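PDB 3F9S: putative polyketide cyclase, which is of unproven function but, as a SnoaL-like member of the NTF2 clan, may cyclise a polyketide or related substrate in the pocket of its cone-shaped fold. Local coordinates for residues Tyr36-Pro42 with Leu123-Ile129; Ile11-Phe15 with Tyr116-Asn121. All coordinates share one frame; numbering follows the deposited sequence.

Contact 1: residues Tyr36-Pro42 with Leu123-Ile129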
loop_
_atom_site.group_PDB
_atom_site.type_symbol
_atom_site.label_atom_id
_atom_site.label_comp_id
_atom_site.label_asym_id
_atom_site.label_seq_id
_atom_site.Cartn_x
_atom_site.Cartn_y
_atom_site.Cartn_z
ATOM N N TYR A 36 -7.517 -17.755 6.838
ATOM C CA TYR A 36 -7.260 -16.418 6.389
ATOM C C TYR A 36 -5.848 -16.060 6.821
ATOM O O TYR A 36 -5.553 -16.114 7.998
ATOM C CB TYR A 36 -8.263 -15.471 7.006
ATOM C CG TYR A 36 -8.108 -14.062 6.525
ATOM C CD1 TYR A 36 -7.196 -13.197 7.131
ATOM C CD2 TYR A 36 -8.911 -13.566 5.509
ATOM C CE1 TYR A 36 -7.094 -11.866 6.703
ATOM C CE2 TYR A 36 -8.803 -12.278 5.070
ATOM C CZ TYR A 36 -7.895 -11.426 5.676
ATOM O OH TYR A 36 -7.830 -10.133 5.217
ATOM N N THR A 37 -5.019 -15.658 5.871
ATOM C CA THR A 37 -3.630 -15.371 6.144
ATOM C C THR A 37 -3.341 -13.911 5.993
ATOM O O THR A 37 -3.610 -13.341 4.955
ATOM C CB THR A 37 -2.723 -16.158 5.197
ATOM O OG1 THR A 37 -3.016 -17.540 5.368
ATOM C CG2 THR A 37 -1.233 -15.904 5.488
ATOM N N VAL A 38 -2.766 -13.313 7.026
ATOM C CA VAL A 38 -2.307 -11.928 6.933
ATOM C C VAL A 38 -0.935 -12.098 6.270
ATOM O O VAL A 38 0.076 -12.327 6.920
ATOM C CB VAL A 38 -2.212 -11.239 8.285
ATOM C CG1 VAL A 38 -1.698 -9.816 8.096
ATOM C CG2 VAL A 38 -3.561 -11.270 9.023
ATOM N N LEU A 39 -0.929 -12.024 4.954
ATOM C CA LEU A 39 0.276 -12.283 4.177
ATOM C C LEU A 39 1.313 -11.200 4.403
ATOM O O LEU A 39 2.479 -11.485 4.492
ATOM C CB LEU A 39 -0.049 -12.356 2.698
ATOM C CG LEU A 39 -0.995 -13.488 2.303
ATOM C CD1 LEU A 39 -1.605 -13.185 0.921
ATOM C CD2 LEU A 39 -0.220 -14.800 2.319
ATOM N N HIS A 40 0.862 -9.966 4.470
ATOM C CA HIS A 40 1.753 -8.853 4.683
ATOM C C HIS A 40 0.906 -7.716 5.197
ATOM O O HIS A 40 -0.142 -7.418 4.636
ATOM C CB HIS A 40 2.396 -8.488 3.354
ATOM C CG HIS A 40 3.377 -7.373 3.446
ATOM N ND1 HIS A 40 4.672 -7.556 3.869
ATOM C CD2 HIS A 40 3.261 -6.065 3.119
ATOM C CE1 HIS A 40 5.311 -6.397 3.815
ATOM N NE2 HIS A 40 4.466 -5.470 3.398
ATOM N N ASP A 41 1.380 -7.052 6.241
ATOM C CA ASP A 41 0.619 -5.989 6.862
ATOM C C ASP A 41 1.520 -5.382 7.923
ATOM O O ASP A 41 1.433 -5.753 9.106
ATOM C CB ASP A 41 -0.663 -6.541 7.491
ATOM C CG ASP A 41 -1.709 -5.475 7.730
ATOM O OD1 ASP A 41 -1.418 -4.256 7.717
ATOM O OD2 ASP A 41 -2.838 -5.918 7.998
ATOM N N PRO A 42 2.434 -4.502 7.491
ATOM C CA PRO A 42 3.435 -3.922 8.366
ATOM C C PRO A 42 2.925 -3.495 9.721
ATOM O O PRO A 42 1.968 -2.731 9.810
ATOM C CB PRO A 42 3.947 -2.750 7.560
ATOM C CG PRO A 42 3.921 -3.309 6.164
ATOM C CD PRO A 42 2.613 -4.012 6.110
ATOM N N LEU A 123 -12.747 -14.517 1.527
ATOM C CA LEU A 123 -11.430 -13.943 1.552
ATOM C C LEU A 123 -10.508 -14.900 2.267
ATOM O O LEU A 123 -10.859 -15.435 3.315
ATOM C CB LEU A 123 -11.443 -12.614 2.283
ATOM C CG LEU A 123 -12.426 -11.590 1.705
ATOM C CD1 LEU A 123 -12.419 -10.331 2.546
ATOM C CD2 LEU A 123 -12.144 -11.256 0.232
ATOM N N THR A 124 -9.368 -15.142 1.652
ATOM C CA THR A 124 -8.364 -16.062 2.180
ATOM C C THR A 124 -7.155 -15.373 2.772
ATOM O O THR A 124 -6.296 -16.026 3.365
ATOM C CB THR A 124 -7.883 -17.021 1.109
ATOM O OG1 THR A 124 -7.215 -16.276 0.088
ATOM C CG2 THR A 124 -9.062 -17.813 0.555
ATOM N N GLY A 125 -7.031 -14.073 2.557
ATOM C CA GLY A 125 -5.928 -13.350 3.138
ATOM C C GLY A 125 -5.809 -11.987 2.556
ATOM O O GLY A 125 -6.571 -11.636 1.664
ATOM N N HIS A 126 -4.858 -11.225 3.080
ATOM C CA HIS A 126 -4.572 -9.913 2.519
ATOM C C HIS A 126 -3.090 -9.559 2.549
ATOM O O HIS A 126 -2.332 -10.098 3.334
ATOM C CB HIS A 126 -5.407 -8.808 3.155
ATOM C CG HIS A 126 -4.997 -8.460 4.551
ATOM N ND1 HIS A 126 -5.657 -8.933 5.660
ATOM C CD2 HIS A 126 -4.009 -7.656 5.015
ATOM C CE1 HIS A 126 -5.091 -8.440 6.747
ATOM N NE2 HIS A 126 -4.078 -7.678 6.382
ATOM N N TRP A 127 -2.712 -8.676 1.634
ATOM C CA TRP A 127 -1.380 -8.122 1.531
ATOM C C TRP A 127 -1.676 -6.635 1.556
ATOM O O TRP A 127 -2.296 -6.105 0.639
ATOM C CB TRP A 127 -0.763 -8.554 0.223
ATOM C CG TRP A 127 0.676 -8.389 0.170
ATOM C CD1 TRP A 127 1.603 -9.373 0.278
ATOM C CD2 TRP A 127 1.385 -7.181 -0.062
ATOM N NE1 TRP A 127 2.856 -8.844 0.142
ATOM C CE2 TRP A 127 2.754 -7.499 -0.069
ATOM C CE3 TRP A 127 1.004 -5.852 -0.285
ATOM C CZ2 TRP A 127 3.746 -6.540 -0.276
ATOM C CZ3 TRP A 127 1.998 -4.900 -0.476
ATOM C CH2 TRP A 127 3.350 -5.249 -0.461
ATOM N N GLN A 128 -1.249 -5.957 2.611
ATOM C CA GLN A 128 -1.646 -4.589 2.825
ATOM C C GLN A 128 -0.512 -3.654 3.171
ATOM O O GLN A 128 0.469 -4.052 3.772
ATOM C CB GLN A 128 -2.640 -4.586 3.975
ATOM C CG GLN A 128 -3.087 -3.251 4.483
ATOM C CD GLN A 128 -4.315 -3.425 5.299
ATOM O OE1 GLN A 128 -5.385 -3.511 4.733
ATOM N NE2 GLN A 128 -4.170 -3.563 6.612
ATOM N N ILE A 129 -0.654 -2.417 2.725
ATOM C CA ILE A 129 0.255 -1.354 3.158
ATOM C C ILE A 129 -0.682 -0.208 3.492
ATOM O O ILE A 129 -1.615 0.056 2.754
ATOM C CB ILE A 129 1.237 -0.909 2.055
ATOM C CG1 ILE A 129 1.962 -2.093 1.445
ATOM C CG2 ILE A 129 2.224 0.144 2.624
ATOM C CD1 ILE A 129 2.960 -2.751 2.324
HETATM O O HOH W 1 -5.163 -18.419 3.964
#
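Tyr36 holds CG anti to its backbone N (chi1 -177°), while His126 takes the less common position between backbone N and carbonyl carbon (chi1 73°); together these bring the phenol oxygen to the rim of the imidazole. Tyr36 OH and His126 ND1 are hydrogen-bonded at 2.5 Å, and the two rings meet rim to rim. On the other edge of the imidazole, His126 NE2 donates in its own ring plane to Asp41 OD2 at 2.7 Å, reaching that oxygen from above the carboxylate plane. Both ring nitrogens are thus engaged, which should fix the rotation of the imidazole. Gln128 NE2 donates to Asp41 OD1 at 3.0 Å, while its OE1 is hydrogen-bonded to Thr114. Arg59 forms a salt bridge to OD2, the oxygen that His126 also grips.

Gly125 CA sits over the centre of the Tyr36 ring, 3.7 Å from the centroid. Facing the second subunit, His40 stacks offset on the six-membered ring of Trp127 (planes 19° apart), and its NE2 bonds Ser111 of that subunit.

The backbones run parallel, with Thr37 N to Thr124 O at 2.8 Å and Gln128 N to His40 O at 2.7 Å. Between these bonds the register slips by one residue at Leu39, where His126 O accepts from Leu39 N at 2.9 Å and weakly from His40 N: a beta bulge in the parallel strand pair of this NTF2-like sheet.

Contact 2: residues Ile11-Phe15 with Tyr116-Asn121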
loop_
_atom_site.group_PDB
_atom_site.type_symbol
_atom_site.label_atom_id
_atom_site.label_comp_id
_atom_site.label_asym_id
_atom_site.label_seq_id
_atom_site.Cartn_x
_atom_site.Cartn_y
_atom_site.Cartn_z
ATOM N N ILE A 11 -18.620 -7.754 -3.156
ATOM C CA ILE A 11 -18.368 -8.458 -1.898
ATOM C C ILE A 11 -17.406 -7.671 -1.013
ATOM O O ILE A 11 -17.709 -7.437 0.154
ATOM C CB ILE A 11 -17.842 -9.878 -2.149
ATOM C CG1 ILE A 11 -18.966 -10.759 -2.681
ATOM C CG2 ILE A 11 -17.242 -10.485 -0.865
ATOM C CD1 ILE A 11 -18.454 -11.976 -3.357
ATOM N N LEU A 12 -16.276 -7.238 -1.571
ATOM C CA LEU A 12 -15.298 -6.436 -0.815
ATOM C C LEU A 12 -15.888 -5.153 -0.322
ATOM O O LEU A 12 -15.634 -4.754 0.806
ATOM C CB LEU A 12 -14.064 -6.047 -1.633
ATOM C CG LEU A 12 -12.907 -7.013 -1.757
ATOM C CD1 LEU A 12 -11.716 -6.312 -2.445
ATOM C CD2 LEU A 12 -12.515 -7.578 -0.390
ATOM N N THR A 13 -16.648 -4.513 -1.195
ATOM C CA THR A 13 -17.319 -3.289 -0.848
ATOM C C THR A 13 -18.245 -3.506 0.357
ATOM O O THR A 13 -18.130 -2.753 1.323
ATOM C CB THR A 13 -18.067 -2.682 -2.020
ATOM O OG1 THR A 13 -17.175 -2.523 -3.132
ATOM C CG2 THR A 13 -18.672 -1.304 -1.634
ATOM N N GLN A 14 -19.077 -4.548 0.327
ATOM C CA GLN A 14 -20.035 -4.815 1.425
ATOM C C GLN A 14 -19.298 -5.226 2.694
ATOM O O GLN A 14 -19.609 -4.756 3.779
ATOM C CB GLN A 14 -21.050 -5.909 1.056
ATOM C CG GLN A 14 -22.292 -5.892 1.959
ATOM C CD GLN A 14 -23.242 -7.078 1.782
ATOM O OE1 GLN A 14 -22.831 -8.190 1.440
ATOM N NE2 GLN A 14 -24.514 -6.848 2.069
ATOM N N PHE A 15 -18.345 -6.143 2.535
ATOM C CA PHE A 15 -17.496 -6.617 3.618
ATOM C C PHE A 15 -16.803 -5.467 4.341
ATOM O O PHE A 15 -16.849 -5.380 5.560
ATOM C CB PHE A 15 -16.460 -7.574 3.034
ATOM C CG PHE A 15 -15.182 -7.681 3.815
ATOM C CD1 PHE A 15 -15.121 -8.309 5.041
ATOM C CD2 PHE A 15 -14.022 -7.145 3.274
ATOM C CE1 PHE A 15 -13.893 -8.401 5.720
ATOM C CE2 PHE A 15 -12.833 -7.229 3.930
ATOM C CZ PHE A 15 -12.760 -7.848 5.146
ATOM N N TYR A 116 -6.686 -8.345 -1.641
ATOM C CA TYR A 116 -7.521 -9.350 -1.015
ATOM C C TYR A 116 -7.525 -10.527 -1.926
ATOM O O TYR A 116 -7.717 -10.351 -3.112
ATOM C CB TYR A 116 -8.952 -8.863 -0.836
ATOM C CG TYR A 116 -9.136 -8.174 0.460
ATOM C CD1 TYR A 116 -9.148 -8.930 1.637
ATOM C CD2 TYR A 116 -9.280 -6.801 0.545
ATOM C CE1 TYR A 116 -9.303 -8.345 2.853
ATOM C CE2 TYR A 116 -9.436 -6.189 1.778
ATOM C CZ TYR A 116 -9.439 -6.973 2.925
ATOM O OH TYR A 116 -9.612 -6.429 4.164
ATOM N N TYR A 117 -7.279 -11.699 -1.352
ATOM C CA TYR A 117 -7.281 -12.938 -2.083
ATOM C C TYR A 117 -8.582 -13.630 -1.789
ATOM O O TYR A 117 -9.033 -13.649 -0.637
ATOM C CB TYR A 117 -6.088 -13.786 -1.655
ATOM C CG TYR A 117 -4.829 -13.183 -2.177
ATOM C CD1 TYR A 117 -4.465 -13.416 -3.498
ATOM C CD2 TYR A 117 -4.027 -12.331 -1.396
ATOM C CE1 TYR A 117 -3.322 -12.867 -4.034
ATOM C CE2 TYR A 117 -2.859 -11.769 -1.943
ATOM C CZ TYR A 117 -2.532 -12.045 -3.255
ATOM O OH TYR A 117 -1.404 -11.561 -3.873
ATOM N N PHE A 118 -9.112 -14.273 -2.829
ATOM C CA PHE A 118 -10.402 -14.912 -2.779
ATOM C C PHE A 118 -10.351 -16.388 -3.050
ATOM O O PHE A 118 -9.472 -16.887 -3.745
ATOM C CB PHE A 118 -11.317 -14.334 -3.845
ATOM C CG PHE A 118 -11.845 -12.999 -3.522
ATOM C CD1 PHE A 118 -11.045 -11.867 -3.687
ATOM C CD2 PHE A 118 -13.163 -12.850 -3.094
ATOM C CE1 PHE A 118 -11.555 -10.614 -3.410
ATOM C CE2 PHE A 118 -13.671 -11.606 -2.819
ATOM C CZ PHE A 118 -12.864 -10.485 -2.982
ATOM N N ASP A 119 -11.310 -17.068 -2.453
ATOM C CA ASP A 119 -11.594 -18.463 -2.766
ATOM C C ASP A 119 -13.105 -18.373 -2.922
ATOM O O ASP A 119 -13.820 -18.377 -1.923
ATOM C CB ASP A 119 -11.141 -19.373 -1.636
ATOM C CG ASP A 119 -11.408 -20.839 -1.898
ATOM O OD1 ASP A 119 -12.106 -21.184 -2.860
ATOM O OD2 ASP A 119 -10.928 -21.665 -1.098
ATOM N N GLY A 120 -13.576 -18.246 -4.169
ATOM C CA GLY A 120 -14.990 -18.011 -4.424
ATOM C C GLY A 120 -15.343 -16.635 -3.885
ATOM O O GLY A 120 -14.658 -15.662 -4.170
ATOM N N ASN A 121 -16.386 -16.567 -3.064
ATOM C CA ASN A 121 -16.819 -15.325 -2.435
ATOM C C ASN A 121 -16.141 -15.034 -1.110
ATOM O O ASN A 121 -16.492 -14.047 -0.490
ATOM C CB ASN A 121 -18.333 -15.333 -2.202
ATOM C CG ASN A 121 -19.117 -15.166 -3.463
ATOM O OD1 ASN A 121 -18.549 -15.040 -4.547
ATOM N ND2 ASN A 121 -20.419 -15.104 -3.331
#
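Ile11 meets Asn121 through the end of its longer branch, CD1 lying 3.3 Å from Asn121 CG, with the two side chains crossing at about a right angle. Its other branch, CG2, approaches the edge of the Phe118 ring at CE2 (4.2 Å). The amide oxygen of Asn121 is hydrogen-bonded to Ser5.

Leu12, one residue on, carries CG anti to the carbonyl carbon (chi1 -84°), which directs its isobutyl group between two aromatic rings. CD2 lies over one face of Tyr116, 3.8 Å from the ring centroid and 29° off the normal, while CG touches the edge of Phe118 at CZ (3.7 Å).

A helical turn after Ile11, Phe15 turns an edge toward the Tyr116 face in an offset edge-to-face pair, with planes at 86° and centroids 5.5 Å apart. Phe15 CE2 packs 3.3 Å from Tyr116 OH, and that hydroxyl is hydrogen-bonded to a glycerol probably left from the crystallisation liquor. Were Tyr116 cut back to an alanine, Leu12 CD2 and the Phe15 edge would probably lose the ring they pack against, opening a gap between helix and strand.

With no hydrogen bond joining the segments, this is mainly apolar packing of the N-terminal helix against the curved sheet, characteristic of the NTF2-like alpha+beta cone.

In the fold
Contacts 1 and 2 have centres about 13 Å apart and are joined through neighbouring antiparallel strands, 107-118 and 122-130, of the same mixed sheet. Backbone pairing links them directly: Thr124 N lies 2.8 Å from Tyr117 O, a probable hydrogen bond. Side chains continue the connection, with Tyr36 OH 3.3 Å from Tyr116 CE1 and Leu123 CD2 3.4 Å from Phe118 CZ. Gln128 NE2 and Tyr116 OH each hydrogen-bond glycerol, probably from the crystallisation liquor; if it marks the pocket, both 36-42/123-129 and 11-15/116-121 may contribute to its lining, although the substrate and any catalytic residues remain unestablished.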